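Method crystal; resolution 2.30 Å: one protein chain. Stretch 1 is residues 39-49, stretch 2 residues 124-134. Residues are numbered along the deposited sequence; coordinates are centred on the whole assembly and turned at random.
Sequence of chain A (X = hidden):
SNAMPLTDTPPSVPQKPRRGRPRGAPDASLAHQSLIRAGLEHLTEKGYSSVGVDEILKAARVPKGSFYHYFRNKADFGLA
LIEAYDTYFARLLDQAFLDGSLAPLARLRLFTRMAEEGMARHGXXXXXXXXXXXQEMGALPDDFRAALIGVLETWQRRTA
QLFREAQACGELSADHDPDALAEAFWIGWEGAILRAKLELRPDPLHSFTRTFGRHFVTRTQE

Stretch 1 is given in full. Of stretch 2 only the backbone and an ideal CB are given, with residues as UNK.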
# COMPACT_ATOMS: atom_id res chain seq x y z
N GLY A 39 10.22 8.50 16.47
CA GLY A 39 10.06 7.26 15.74
C GLY A 39 8.83 7.29 14.88
O GLY A 39 8.93 6.99 13.67
N LEU A 40 7.68 7.63 15.49
CA LEU A 40 6.38 7.73 14.81
C LEU A 40 6.40 8.73 13.69
O LEU A 40 5.91 8.44 12.59
CB LEU A 40 5.22 8.05 15.76
CG LEU A 40 4.88 6.99 16.82
CD1 LEU A 40 3.91 7.50 17.86
CD2 LEU A 40 4.39 5.64 16.21
N GLU A 41 7.01 9.88 13.92
CA GLU A 41 7.07 10.91 12.88
C GLU A 41 7.88 10.47 11.68
O GLU A 41 7.43 10.63 10.55
CB GLU A 41 7.59 12.23 13.43
CG GLU A 41 6.59 12.90 14.40
CD GLU A 41 7.15 14.17 15.06
OE1 GLU A 41 8.33 14.48 14.78
OE2 GLU A 41 6.42 14.85 15.86
N HIS A 42 9.05 9.90 11.91
CA HIS A 42 9.99 9.58 10.85
C HIS A 42 9.57 8.36 10.06
O HIS A 42 9.72 8.35 8.85
CB HIS A 42 11.41 9.37 11.40
CG HIS A 42 12.12 10.64 11.74
ND1 HIS A 42 13.22 11.09 11.03
CD2 HIS A 42 11.88 11.57 12.69
CE1 HIS A 42 13.62 12.24 11.54
NE2 HIS A 42 12.83 12.55 12.56
N LEU A 43 9.03 7.34 10.73
CA LEU A 43 8.53 6.15 10.02
C LEU A 43 7.17 6.25 9.34
O LEU A 43 6.86 5.42 8.44
CB LEU A 43 8.50 4.94 10.94
CG LEU A 43 9.79 4.15 11.08
CD1 LEU A 43 10.91 5.01 11.67
CD2 LEU A 43 9.47 2.94 11.97
N THR A 44 6.35 7.22 9.75
CA THR A 44 5.10 7.52 9.02
C THR A 44 5.41 8.40 7.77
O THR A 44 4.65 8.41 6.81
CB THR A 44 4.02 8.19 9.93
OG1 THR A 44 4.52 9.41 10.47
CG2 THR A 44 3.66 7.27 11.10
N GLU A 45 6.53 9.10 7.80
CA GLU A 45 6.90 9.99 6.72
C GLU A 45 7.79 9.27 5.70
O GLU A 45 7.61 9.40 4.49
CB GLU A 45 7.60 11.22 7.29
CG GLU A 45 8.00 12.24 6.24
CD GLU A 45 7.95 13.69 6.73
OE1 GLU A 45 7.81 13.92 7.98
OE2 GLU A 45 8.05 14.60 5.84
N LYS A 46 8.76 8.51 6.20
CA LYS A 46 9.68 7.74 5.36
C LYS A 46 9.34 6.26 5.54
O LYS A 46 8.29 5.81 5.10
CB LYS A 46 11.14 8.06 5.69
CG LYS A 46 11.43 9.52 5.56
CD LYS A 46 12.84 9.82 5.16
CE LYS A 46 13.74 10.00 6.37
NZ LYS A 46 15.16 10.13 5.92
N GLY A 47 10.19 5.50 6.19
CA GLY A 47 9.83 4.16 6.57
C GLY A 47 10.99 3.65 7.39
O GLY A 47 11.96 4.38 7.64
N TYR A 48 10.90 2.38 7.79
CA TYR A 48 11.93 1.76 8.61
C TYR A 48 13.30 1.67 7.93
O TYR A 48 14.30 2.10 8.53
CB TYR A 48 11.42 0.40 9.05
CG TYR A 48 12.33 -0.39 9.93
CD1 TYR A 48 12.14 -0.38 11.31
CD2 TYR A 48 13.38 -1.18 9.40
CE1 TYR A 48 12.96 -1.14 12.15
CE2 TYR A 48 14.20 -1.95 10.24
CZ TYR A 48 13.96 -1.93 11.61
OH TYR A 48 14.75 -2.63 12.49
N SER A 49 13.36 1.13 6.70
CA SER A 49 14.62 1.00 5.94
C SER A 49 15.40 2.31 5.70
O SER A 49 16.60 2.28 5.51
CB SER A 49 14.42 0.34 4.56
OG SER A 49 13.54 -0.78 4.60
N UNK A 124 -0.31 15.83 3.93
CA UNK A 124 -0.34 14.46 3.36
C UNK A 124 1.02 13.80 3.20
O UNK A 124 1.15 12.86 2.43
CB UNK A 124 -1.02 14.49 1.99
N UNK A 125 2.02 14.27 3.94
CA UNK A 125 3.36 13.70 3.92
C UNK A 125 3.49 12.49 4.86
O UNK A 125 4.45 11.73 4.78
CB UNK A 125 4.38 14.77 4.30
N UNK A 126 2.52 12.30 5.75
CA UNK A 126 2.56 11.22 6.72
C UNK A 126 1.40 10.27 6.56
O UNK A 126 0.21 10.67 6.55
CB UNK A 126 2.57 11.78 8.14
N UNK A 127 1.75 9.00 6.44
CA UNK A 127 0.75 7.97 6.21
C UNK A 127 0.55 7.08 7.41
O UNK A 127 0.75 7.49 8.57
CB UNK A 127 1.14 7.12 5.00
N UNK A 128 0.15 5.85 7.12
CA UNK A 128 -0.07 4.87 8.14
C UNK A 128 1.26 4.17 8.42
O UNK A 128 1.94 3.72 7.50
CB UNK A 128 -1.16 3.88 7.72
N UNK A 129 1.63 4.08 9.69
CA UNK A 129 2.83 3.34 10.09
C UNK A 129 2.76 1.87 9.66
O UNK A 129 3.74 1.29 9.19
CB UNK A 129 3.02 3.43 11.61
N UNK A 130 1.59 1.27 9.86
CA UNK A 130 1.38 -0.13 9.58
C UNK A 130 1.42 -0.44 8.09
O UNK A 130 1.91 -1.51 7.66
CB UNK A 130 0.04 -0.58 10.17
N UNK A 131 0.91 0.49 7.30
CA UNK A 131 0.98 0.36 5.85
C UNK A 131 2.39 0.55 5.37
O UNK A 131 2.87 -0.23 4.53
CB UNK A 131 0.05 1.36 5.16
N UNK A 132 3.07 1.60 5.87
CA UNK A 132 4.49 1.81 5.49
C UNK A 132 5.34 0.59 5.78
O UNK A 132 6.12 0.18 4.93
CB UNK A 132 5.07 3.02 6.23
N UNK A 133 5.24 0.03 6.99
CA UNK A 133 6.10 -1.08 7.34
C UNK A 133 5.67 -2.36 6.61
O UNK A 133 6.52 -3.17 6.20
CB UNK A 133 6.09 -1.30 8.85
N UNK A 134 4.35 -2.53 6.48
CA UNK A 134 3.79 -3.68 5.76
C UNK A 134 4.31 -3.84 4.34
O UNK A 134 4.71 -4.94 3.92
CB UNK A 134 2.27 -3.56 5.72

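Position 124 has a positive phi (63°), which glycine or asparagine adopts most readily, and nothing of stretch 1 lies within 5.5 Å of its CB. The contact sets no rule here; the residue is Phe124.

At 125 the CB points sideways, 4.0 Å from Glu45 OE2. A basic or polar chain would suit that carboxylate, and a small one would do no harm. Arg125 supplies the charge without a salt bridge: its NE stays 4.2 Å from Glu45 OE2. A water links the two instead, donating to Glu45 OE1 and accepting weakly from Arg125 NE.

Position 126 has extended backbone angles, and its CB lies 3.9 Å from Thr44 OG1, with Glu41 and Glu45 both in range. Two carboxylates call for a long cation, arginine or lysine. Arg126 runs out past Thr44, its CD 3.6 Å from Thr44 OG1, and makes a long salt bridge from NE to Glu45 OE1 (3.8 Å). Glu41 CG packs over one face of the guanidinium.

At 127 the backbone does the work: its N donates to Thr44 O at 3.0 Å and 173°, a nearly straight bond to a backbone carbonyl of stretch 1. A CB would sit 4.2 Å from that same oxygen, so a small residue fits comfortably, and phi/psi of -109/-152 does not exclude others. It is Gly127.

Position 128 turns its CB away and precedes a helix, so serine, threonine, aspartate or asparagine would be plausible caps. Cys128 fills the role, its SG accepting a weak hydrogen bond from the backbone N of 131 (3.7 Å).

The CB at 129 lies 3.9 Å from Thr44 CG2, with Leu40 and Leu43 nearby, an apolar setting for leucine, isoleucine or methionine. Leu129 bends inward, bringing CD1 to 3.5 Å from Leu43 CB and CD2 to 4.3 Å from Leu40 CD2.

Positions 130 and 131 are out of reach; they are Val130 and Gly131.

At 132 the CA-to-CB bond points toward stretch 1, its CB 3.7 Å from Leu43 O and 4.4 Å from Lys46 O, with Thr44 O also close. Such a cluster of acceptors asks for a short donor: asparagine, perhaps serine. Asn132 ND2 donates to Leu43 O (2.7 Å) and weakly to Thr44 O (3.1 Å), so one amide group meets two successive carbonyls of stretch 1.

At 133 the CB itself touches nothing, but a longer apolar chain could reach Leu43 and Tyr48. Leu133 does: CD2 lies 3.4 Å from Tyr48 CB and 4.0 Å from Leu43 CD2.

At 134 a CB would clash with the carbonyl oxygen of 130, 2.9 Å away; Gly134 avoids this.

Stretch 2 124-134: FRRGCLVGNLG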
# COMPACT_ATOMS: atom_id res chain seq x y z
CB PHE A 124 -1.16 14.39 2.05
CG PHE A 124 -2.58 14.83 2.25
CD1 PHE A 124 -3.55 13.92 2.65
CD2 PHE A 124 -2.92 16.17 2.11
CE1 PHE A 124 -4.85 14.34 2.91
CE2 PHE A 124 -4.22 16.60 2.36
CZ PHE A 124 -5.18 15.66 2.76
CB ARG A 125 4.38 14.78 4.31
CG ARG A 125 4.60 15.84 3.23
CD ARG A 125 5.66 16.88 3.64
NE ARG A 125 5.26 17.55 4.90
CZ ARG A 125 4.66 18.75 5.02
NH1 ARG A 125 4.37 19.51 3.95
NH2 ARG A 125 4.35 19.19 6.23
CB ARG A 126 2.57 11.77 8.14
CG ARG A 126 3.83 12.53 8.52
CD ARG A 126 3.76 12.94 10.00
NE ARG A 126 4.82 13.91 10.26
CZ ARG A 126 4.84 14.72 11.31
NH1 ARG A 126 3.86 14.67 12.21
NH2 ARG A 126 5.83 15.59 11.46
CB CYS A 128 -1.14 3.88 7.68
SG CYS A 128 -1.50 2.69 8.97
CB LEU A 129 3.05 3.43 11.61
CG LEU A 129 4.23 2.58 12.06
CD1 LEU A 129 5.50 3.28 11.67
CD2 LEU A 129 4.22 2.31 13.53
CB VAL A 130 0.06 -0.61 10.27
CG1 VAL A 130 -0.38 -1.99 9.76
CG2 VAL A 130 0.26 -0.59 11.79
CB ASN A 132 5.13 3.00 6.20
CG ASN A 132 4.57 4.35 5.77
OD1 ASN A 132 3.61 4.46 4.97
ND2 ASN A 132 5.17 5.41 6.30
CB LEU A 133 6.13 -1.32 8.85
CG LEU A 133 6.65 -0.25 9.80
CD1 LEU A 133 6.67 -0.78 11.22
CD2 LEU A 133 8.02 0.25 9.43
O HOH W 1 6.03 11.25 2.50
O HOH W 2 5.61 16.24 8.06
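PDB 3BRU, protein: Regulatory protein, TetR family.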